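PDB 4MZD: nisin leader peptide-processing serine protease NisP from Lactococcus lactis subsp. lactis, which probably acts as a subtilisin-like serine endopeptidase that removes the leader peptide from the nisin precursor and can also cleave its own C-terminal region. Local coordinates for residues M145-E150 with N352-P357; F338-T341 with W345-Y348; W73-V78 with A152-A157. All blocks are in the same frame, centred on the assembly; numbering follows the deposited sequence.

Contact 1: M145-E150 with N352-P357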
loop_
_atom_site.group_PDB
_atom_site.type_symbol
_atom_site.label_atom_id
_atom_site.label_comp_id
_atom_site.label_asym_id
_atom_site.label_seq_id
_atom_site.Cartn_x
_atom_site.Cartn_y
_atom_site.Cartn_z
ATOM N N MET A 145 12.744 9.477 0.739
ATOM C CA MET A 145 13.027 8.060 0.523
ATOM C C MET A 145 12.870 7.643 -0.935
ATOM O O MET A 145 13.748 6.994 -1.510
ATOM C CB MET A 145 12.100 7.203 1.393
ATOM C CG MET A 145 12.406 7.237 2.884
ATOM S SD MET A 145 11.333 6.175 3.912
ATOM C CE MET A 145 10.941 4.890 2.748
ATOM N N GLY A 146 11.729 8.003 -1.514
ATOM C CA GLY A 146 11.356 7.571 -2.848
ATOM C C GLY A 146 10.072 6.767 -2.822
ATOM O O GLY A 146 9.281 6.804 -3.764
ATOM N N HIS A 147 9.854 6.047 -1.722
ATOM C CA HIS A 147 8.764 5.094 -1.640
ATOM C C HIS A 147 7.400 5.743 -1.891
ATOM O O HIS A 147 6.587 5.230 -2.661
ATOM C CB HIS A 147 8.792 4.405 -0.276
ATOM C CG HIS A 147 7.881 3.230 -0.187
ATOM N ND1 HIS A 147 6.604 3.317 0.319
ATOM C CD2 HIS A 147 8.055 1.939 -0.555
ATOM C CE1 HIS A 147 6.033 2.128 0.271
ATOM N NE2 HIS A 147 6.890 1.276 -0.261
ATOM N N GLY A 148 7.144 6.874 -1.242
ATOM C CA GLY A 148 5.858 7.534 -1.381
ATOM C C GLY A 148 5.588 8.009 -2.797
ATOM O O GLY A 148 4.449 7.989 -3.271
ATOM N N THR A 149 6.634 8.469 -3.469
ATOM C CA THR A 149 6.513 8.909 -4.852
ATOM C C THR A 149 6.256 7.715 -5.774
ATOM O O THR A 149 5.471 7.804 -6.735
ATOM C CB THR A 149 7.773 9.696 -5.274
ATOM O OG1 THR A 149 7.930 10.825 -4.406
ATOM C CG2 THR A 149 7.684 10.187 -6.712
ATOM N N GLU A 150 6.899 6.591 -5.463
ATOM C CA GLU A 150 6.739 5.351 -6.217
ATOM C C GLU A 150 5.308 4.814 -6.083
ATOM O O GLU A 150 4.698 4.383 -7.073
ATOM C CB GLU A 150 7.791 4.337 -5.748
ATOM C CG GLU A 150 9.209 4.762 -6.119
ATOM C CD GLU A 150 10.298 4.194 -5.235
ATOM O OE1 GLU A 150 10.019 3.324 -4.386
ATOM O OE2 GLU A 150 11.459 4.636 -5.405
ATOM N N ASN A 352 4.471 -5.470 -2.128
ATOM C CA ASN A 352 3.031 -5.286 -2.020
ATOM C C ASN A 352 2.624 -3.825 -1.882
ATOM O O ASN A 352 1.468 -3.474 -2.124
ATOM C CB ASN A 352 2.475 -6.116 -0.871
ATOM C CG ASN A 352 2.519 -7.599 -1.171
ATOM O OD1 ASN A 352 2.751 -8.001 -2.317
ATOM N ND2 ASN A 352 2.290 -8.420 -0.155
ATOM N N SER A 353 3.567 -2.972 -1.497
ATOM C CA SER A 353 3.310 -1.534 -1.507
ATOM C C SER A 353 2.919 -0.989 -2.875
ATOM O O SER A 353 2.401 0.119 -2.942
ATOM C CB SER A 353 4.521 -0.759 -1.022
ATOM O OG SER A 353 5.636 -1.026 -1.836
ATOM N N PHE A 354 3.189 -1.737 -3.943
ATOM C CA PHE A 354 2.893 -1.287 -5.296
ATOM C C PHE A 354 1.682 -1.979 -5.903
ATOM O O PHE A 354 1.174 -1.541 -6.938
ATOM C CB PHE A 354 4.147 -1.391 -6.159
ATOM C CG PHE A 354 5.305 -0.692 -5.540
ATOM C CD1 PHE A 354 5.275 0.690 -5.380
ATOM C CD2 PHE A 354 6.375 -1.398 -5.026
ATOM C CE1 PHE A 354 6.303 1.347 -4.748
ATOM C CE2 PHE A 354 7.422 -0.735 -4.398
ATOM C CZ PHE A 354 7.381 0.643 -4.262
ATOM N N ALA A 355 1.215 -3.043 -5.246
ATOM C CA ALA A 355 -0.074 -3.658 -5.555
ATOM C C ALA A 355 -1.203 -2.853 -4.914
ATOM O O ALA A 355 -2.233 -2.588 -5.532
ATOM C CB ALA A 355 -0.097 -5.097 -5.051
ATOM N N THR A 356 -0.987 -2.465 -3.660
ATOM C CA THR A 356 -1.956 -1.723 -2.862
ATOM C C THR A 356 -2.517 -0.475 -3.565
ATOM O O THR A 356 -3.729 -0.319 -3.657
ATOM C CB THR A 356 -1.340 -1.429 -1.478
ATOM O OG1 THR A 356 -0.964 -2.674 -0.880
ATOM C CG2 THR A 356 -2.322 -0.744 -0.555
ATOM N N PRO A 357 -1.647 0.400 -4.106
ATOM C CA PRO A 357 -2.158 1.605 -4.774
ATOM C C PRO A 357 -2.948 1.313 -6.042
ATOM O O PRO A 357 -3.784 2.139 -6.430
ATOM C CB PRO A 357 -0.882 2.398 -5.104
ATOM C CG PRO A 357 0.228 1.384 -5.042
ATOM C CD PRO A 357 -0.190 0.472 -3.927
#
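H147 and S353 face each other with their CA atoms 8.6 Å apart, while E150 and F354, one helical turn further on the first segment, approach to 7.7 Å, so side chains alone bridge the two backbones. H147 opens helix 147-156, directly after the N-cap residue G146. The imidazole runs out from this first turn with CG anti to the backbone N (chi1 -169°) and presents its NE2 edge to S353. H147 NE2 donates to S353 OG over 3.1 Å, with the hydroxyl oxygen tilted 27° from the ring plane. On the other side of the imidazole, ND1 is hydrogen-bonded to D100 OD1. The C-terminal residue R488 also reaches this point: its O is hydrogen-bonded to S353 OG, and its OXT, like S353 OG, lies within hydrogen-bonding reach of H147 NE2, so that the two oxygens would share one proton. The end of the chain thus occupies the site, consistent with a product of C-terminal autocleavage held in place.

The F354 ring lies against both residues. S353 OG sits over one face of the phenyl ring, 3.1 Å above its plane and toward the rim, and F354 CZ comes within 4.0 Å of H147 CD2, the two rings inclined at 49°. The far end of the phenyl ring meets the helix, with F354 CE1 3.5 Å from E150 CB. Beyond that contact the carboxylate of E150 turns to T341, where OE2 is hydrogen-bonded to OG1. Behind S353, T356 OG1 and T356 N take N352 O from opposite faces of its carbonyl plane, joining N352 to the residues leading into helix 356-370. A histidine opening one helix and a serine preceding another, with D100 behind the histidine, reproduce the catalytic triad of the subtilisin fold, predicted here as the charge relay system.

Contact 2: F338-T341 with W345-Y348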
loop_
_atom_site.group_PDB
_atom_site.type_symbol
_atom_site.label_atom_id
_atom_site.label_comp_id
_atom_site.label_asym_id
_atom_site.label_seq_id
_atom_site.Cartn_x
_atom_site.Cartn_y
_atom_site.Cartn_z
ATOM N N PHE A 338 7.925 -0.611 -13.130
ATOM C CA PHE A 338 8.497 0.682 -13.456
ATOM C C PHE A 338 7.574 1.774 -12.935
ATOM O O PHE A 338 6.400 1.822 -13.292
ATOM C CB PHE A 338 8.591 0.744 -14.980
ATOM C CG PHE A 338 9.429 1.858 -15.512
ATOM C CD1 PHE A 338 10.805 1.840 -15.390
ATOM C CD2 PHE A 338 8.834 2.901 -16.190
ATOM C CE1 PHE A 338 11.568 2.868 -15.928
ATOM C CE2 PHE A 338 9.586 3.928 -16.722
ATOM C CZ PHE A 338 10.954 3.905 -16.604
ATOM N N THR A 339 8.098 2.652 -12.088
ATOM C CA THR A 339 7.261 3.677 -11.490
ATOM C C THR A 339 8.028 4.988 -11.287
ATOM O O THR A 339 9.251 5.058 -11.475
ATOM C CB THR A 339 6.620 3.179 -10.190
ATOM O OG1 THR A 339 5.530 4.039 -9.839
ATOM C CG2 THR A 339 7.639 3.120 -9.073
ATOM N N THR A 340 7.285 6.034 -10.941
ATOM C CA THR A 340 7.847 7.348 -10.652
ATOM C C THR A 340 8.660 7.330 -9.365
ATOM O O THR A 340 8.278 6.662 -8.414
ATOM C CB THR A 340 6.711 8.367 -10.474
ATOM O OG1 THR A 340 5.747 7.844 -9.560
ATOM C CG2 THR A 340 5.995 8.622 -11.790
ATOM N N THR A 341 9.760 8.071 -9.310
ATOM C CA THR A 341 10.483 8.175 -8.046
ATOM C C THR A 341 10.982 9.602 -7.777
ATOM O O THR A 341 10.804 10.503 -8.605
ATOM C CB THR A 341 11.580 7.098 -7.918
ATOM O OG1 THR A 341 12.038 7.035 -6.561
ATOM C CG2 THR A 341 12.729 7.382 -8.863
ATOM N N TRP A 345 12.441 11.172 -12.001
ATOM C CA TRP A 345 12.417 10.214 -13.098
ATOM C C TRP A 345 11.770 8.904 -12.626
ATOM O O TRP A 345 10.713 8.954 -11.997
ATOM C CB TRP A 345 13.823 10.046 -13.685
ATOM C CG TRP A 345 14.399 11.390 -14.087
ATOM C CD1 TRP A 345 15.380 12.097 -13.447
ATOM C CD2 TRP A 345 13.985 12.199 -15.195
ATOM N NE1 TRP A 345 15.613 13.283 -14.104
ATOM C CE2 TRP A 345 14.769 13.369 -15.178
ATOM C CE3 TRP A 345 13.033 12.041 -16.203
ATOM C CZ2 TRP A 345 14.631 14.375 -16.132
ATOM C CZ3 TRP A 345 12.897 13.040 -17.148
ATOM C CH2 TRP A 345 13.688 14.192 -17.104
ATOM N N TYR A 346 12.394 7.759 -12.904
ATOM C CA TYR A 346 11.741 6.459 -12.738
ATOM C C TYR A 346 12.679 5.441 -12.127
ATOM O O TYR A 346 13.894 5.611 -12.143
ATOM C CB TYR A 346 11.201 5.960 -14.089
ATOM C CG TYR A 346 10.355 7.032 -14.712
ATOM C CD1 TYR A 346 9.010 7.136 -14.401
ATOM C CD2 TYR A 346 10.915 8.000 -15.538
ATOM C CE1 TYR A 346 8.233 8.151 -14.914
ATOM C CE2 TYR A 346 10.147 9.026 -16.051
ATOM C CZ TYR A 346 8.806 9.104 -15.729
ATOM O OH TYR A 346 8.040 10.133 -16.229
ATOM N N GLN A 347 12.099 4.367 -11.604
ATOM C CA GLN A 347 12.871 3.286 -11.025
ATOM C C GLN A 347 12.060 2.004 -11.087
ATOM O O GLN A 347 10.832 2.037 -11.017
ATOM C CB GLN A 347 13.190 3.622 -9.566
ATOM C CG GLN A 347 13.984 2.579 -8.820
ATOM C CD GLN A 347 14.475 3.093 -7.486
ATOM O OE1 GLN A 347 14.747 4.284 -7.331
ATOM N NE2 GLN A 347 14.584 2.200 -6.513
ATOM N N TYR A 348 12.757 0.877 -11.199
ATOM C CA TYR A 348 12.151 -0.436 -11.018
ATOM C C TYR A 348 12.076 -0.791 -9.546
ATOM O O TYR A 348 13.068 -0.679 -8.824
ATOM C CB TYR A 348 12.949 -1.501 -11.776
ATOM C CG TYR A 348 12.607 -1.512 -13.246
ATOM C CD1 TYR A 348 11.504 -2.224 -13.699
ATOM C CD2 TYR A 348 13.353 -0.786 -14.176
ATOM C CE1 TYR A 348 11.150 -2.232 -15.031
ATOM C CE2 TYR A 348 13.008 -0.795 -15.522
ATOM C CZ TYR A 348 11.903 -1.513 -15.941
ATOM O OH TYR A 348 11.559 -1.495 -17.278
HETATM O O HOH W 1 14.563 6.877 -5.415
#
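T339 and Q347 exchange two backbone hydrogen bonds, T339 N to Q347 O at 3.0 Å and Q347 N to T339 O at 2.9 Å. Next to them T341 N donates to W345 O at 3.0 Å. T339 O also takes a CA-H...O contact from Y346 CA, 3.1 Å away. Beyond this ladder a water lies within hydrogen-bonding distance of T341 OG1 (2.8 Å) and Q347 OE1 (3.2 Å), although the main partner of T341 OG1 is E150 OE2. The three backbone bonds belong to a two-stranded antiparallel beta hairpin, in which T339 and Q347 form the hydrogen-bonded pair between the non-hydrogen-bonded pairs F338-Y348 and T340-Y346. F338, Y346 and Y348 gather into an aromatic cluster. F338, its ring turned away from its own backbone N (chi1 -167°), lies between the two tyrosines: CD1 sits over one face of the Y348 ring, 3.4 Å above its plane and toward the rim, while CZ touches Y346 CB at 3.3 Å. The F338 and Y346 rings are nearly parallel, 17° apart, but slid so far that they scarcely overlap. Y346 OH is hydrogen-bonded to D109 OD2, and T340 CG2 packs obliquely against the Y346 ring.

Contact 3: W73-V78 with A152-A157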
loop_
_atom_site.group_PDB
_atom_site.type_symbol
_atom_site.label_atom_id
_atom_site.label_comp_id
_atom_site.label_asym_id
_atom_site.label_seq_id
_atom_site.Cartn_x
_atom_site.Cartn_y
_atom_site.Cartn_z
ATOM N N TRP A 73 4.120 -3.706 -17.756
ATOM C CA TRP A 73 3.432 -4.998 -17.817
ATOM C C TRP A 73 2.390 -5.110 -16.704
ATOM O O TRP A 73 1.338 -5.734 -16.875
ATOM C CB TRP A 73 4.439 -6.165 -17.709
ATOM C CG TRP A 73 5.227 -6.173 -16.421
ATOM C CD1 TRP A 73 6.445 -5.604 -16.205
ATOM C CD2 TRP A 73 4.838 -6.769 -15.177
ATOM N NE1 TRP A 73 6.841 -5.797 -14.903
ATOM C CE2 TRP A 73 5.875 -6.516 -14.253
ATOM C CE3 TRP A 73 3.718 -7.496 -14.755
ATOM C CZ2 TRP A 73 5.816 -6.943 -12.925
ATOM C CZ3 TRP A 73 3.661 -7.922 -13.430
ATOM C CH2 TRP A 73 4.705 -7.641 -12.536
ATOM N N ASP A 74 2.710 -4.530 -15.549
ATOM C CA ASP A 74 1.882 -4.643 -14.357
ATOM C C ASP A 74 0.585 -3.839 -14.493
ATOM O O ASP A 74 -0.475 -4.253 -14.014
ATOM C CB ASP A 74 2.687 -4.191 -13.134
ATOM C CG ASP A 74 3.174 -2.756 -13.250
ATOM O OD1 ASP A 74 3.732 -2.390 -14.309
ATOM O OD2 ASP A 74 2.992 -1.986 -12.279
ATOM N N MET A 75 0.678 -2.689 -15.155
ATOM C CA MET A 75 -0.483 -1.852 -15.418
ATOM C C MET A 75 -1.320 -2.459 -16.543
ATOM O O MET A 75 -2.546 -2.453 -16.488
ATOM C CB MET A 75 -0.037 -0.423 -15.758
ATOM C CG MET A 75 -0.961 0.686 -15.315
ATOM S SD MET A 75 -1.360 0.660 -13.542
ATOM C CE MET A 75 0.073 1.281 -12.660
ATOM N N LYS A 76 -0.661 -2.998 -17.564
ATOM C CA LYS A 76 -1.392 -3.689 -18.623
ATOM C C LYS A 76 -2.226 -4.823 -18.030
ATOM O O LYS A 76 -3.355 -5.077 -18.457
ATOM C CB LYS A 76 -0.435 -4.250 -19.676
ATOM C CG LYS A 76 0.307 -3.206 -20.482
ATOM C CD LYS A 76 1.208 -3.893 -21.493
ATOM C CE LYS A 76 2.087 -2.913 -22.242
ATOM N NZ LYS A 76 2.851 -3.641 -23.293
ATOM N N TYR A 77 -1.663 -5.506 -17.040
ATOM C CA TYR A 77 -2.325 -6.657 -16.443
ATOM C C TYR A 77 -3.687 -6.293 -15.832
ATOM O O TYR A 77 -4.676 -6.998 -16.019
ATOM C CB TYR A 77 -1.416 -7.290 -15.388
ATOM C CG TYR A 77 -1.913 -8.610 -14.862
ATOM C CD1 TYR A 77 -1.481 -9.805 -15.416
ATOM C CD2 TYR A 77 -2.810 -8.663 -13.802
ATOM C CE1 TYR A 77 -1.934 -11.019 -14.928
ATOM C CE2 TYR A 77 -3.267 -9.863 -13.312
ATOM C CZ TYR A 77 -2.827 -11.040 -13.879
ATOM O OH TYR A 77 -3.291 -12.238 -13.388
ATOM N N VAL A 78 -3.745 -5.188 -15.101
ATOM C CA VAL A 78 -4.982 -4.836 -14.399
ATOM C C VAL A 78 -5.958 -3.968 -15.200
ATOM O O VAL A 78 -7.124 -3.831 -14.810
ATOM C CB VAL A 78 -4.715 -4.173 -13.023
ATOM C CG1 VAL A 78 -3.968 -5.130 -12.110
ATOM C CG2 VAL A 78 -3.952 -2.864 -13.178
ATOM N N ALA A 152 2.673 6.732 -5.201
ATOM C CA ALA A 152 1.778 7.707 -5.824
ATOM C C ALA A 152 1.652 7.492 -7.326
ATOM O O ALA A 152 0.554 7.604 -7.875
ATOM C CB ALA A 152 2.234 9.120 -5.533
ATOM N N GLY A 153 2.761 7.184 -7.993
ATOM C CA GLY A 153 2.714 6.970 -9.426
ATOM C C GLY A 153 1.771 5.840 -9.810
ATOM O O GLY A 153 1.078 5.919 -10.833
ATOM N N GLN A 154 1.739 4.787 -8.995
ATOM C CA GLN A 154 0.857 3.660 -9.267
ATOM C C GLN A 154 -0.613 4.058 -9.225
ATOM O O GLN A 154 -1.442 3.448 -9.907
ATOM C CB GLN A 154 1.112 2.525 -8.275
ATOM C CG GLN A 154 2.487 1.922 -8.418
ATOM C CD GLN A 154 2.642 1.252 -9.751
ATOM O OE1 GLN A 154 2.002 0.237 -10.011
ATOM N NE2 GLN A 154 3.446 1.851 -10.635
ATOM N N ILE A 155 -0.944 5.049 -8.399
ATOM C CA ILE A 155 -2.307 5.536 -8.329
ATOM C C ILE A 155 -2.643 6.456 -9.501
ATOM O O ILE A 155 -3.663 6.261 -10.165
ATOM C CB ILE A 155 -2.578 6.306 -7.013
ATOM C CG1 ILE A 155 -2.230 5.437 -5.802
ATOM C CG2 ILE A 155 -4.029 6.749 -6.939
ATOM C CD1 ILE A 155 -2.344 6.147 -4.479
ATOM N N THR A 156 -1.791 7.455 -9.748
ATOM C CA THR A 156 -2.234 8.641 -10.464
ATOM C C THR A 156 -1.313 9.141 -11.576
ATOM O O THR A 156 -1.638 10.135 -12.219
ATOM C CB THR A 156 -2.489 9.789 -9.459
ATOM O OG1 THR A 156 -3.251 10.811 -10.090
ATOM C CG2 THR A 156 -1.180 10.381 -8.920
ATOM N N ALA A 157 -0.173 8.497 -11.817
ATOM C CA ALA A 157 0.727 9.021 -12.847
ATOM C C ALA A 157 -0.032 9.265 -14.140
ATOM O O ALA A 157 -0.846 8.446 -14.578
ATOM C CB ALA A 157 1.898 8.098 -13.087
HETATM O O HOH W 2 3.869 0.654 -13.346
#
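Helix 147-156, which begins at the predicted charge-relay histidine of the subtilisin-like domain, meets the short N-terminal helix 73-79 here chiefly through side chains. The nearest backbone points, M75 and Q154, have CA atoms 8.4 Å apart, and D74, M75 and Q154 span the distance; all three are buried. D74 and Q154 extend toward each other from opposite directions, their carboxylate and amide planes only 18° apart. Where they meet, D74 OD2 stands 3.3 Å from Q154 OE1. Both atoms are acceptors, so the pair is not a hydrogen bond. K358 NZ on helix 356-370, which forms a salt bridge with D74 OD2 and a hydrogen bond with Q154 OE1, probably accounts for the closeness. That shared positive charge would probably offset the repulsion between the two oxygens and stabilise the negative charge of D74.

The other branch of the glutamine amide is held as well. Q154 NE2 donates to a water 3.0 Å away; the same water lies 3.0 Å from D74 OD2, to which it can donate, making a solvent bridge between the helices next to the lysine link. NE2 is further hydrogen-bonded to T339 OG1 of the hairpin. With both its oxygen and its nitrogen engaged, the amide is fixed in its flip as well as its position. P357 packs against Q154 CB, at the base of the side chain.

M75 adds a van der Waals contact of its methyl with the glutamine's oxygens. Its chain, folded at chi2 (55°) and again at chi3 (76°), crosses the glutamine obliquely and delivers the terminal methyl, M75 CE, to 3.4 Å from Q154 OE1 and 3.8 Å from Q154 O.

Overall arrangement
Contacts 1 and 3 draw on successive turns of helix 147-156 and are both buried, contact 1 nearer the centre of the chain; contact 2 is only partly buried, with W345 and Q347 exposed. The hairpin of 338-341 and 345-348 lies against the same helix, which its threonines hold by hydrogen bonds along one strand, among them T340 OG1 to T149 O of contact 1. P357 joins contact 1 to contact 3 by packing on I155. The chemistry follows position: a histidine-serine pair at the predicted active site, a backbone ladder with aromatic packing in the hairpin, and water and lysine bridging between helices in contact 3.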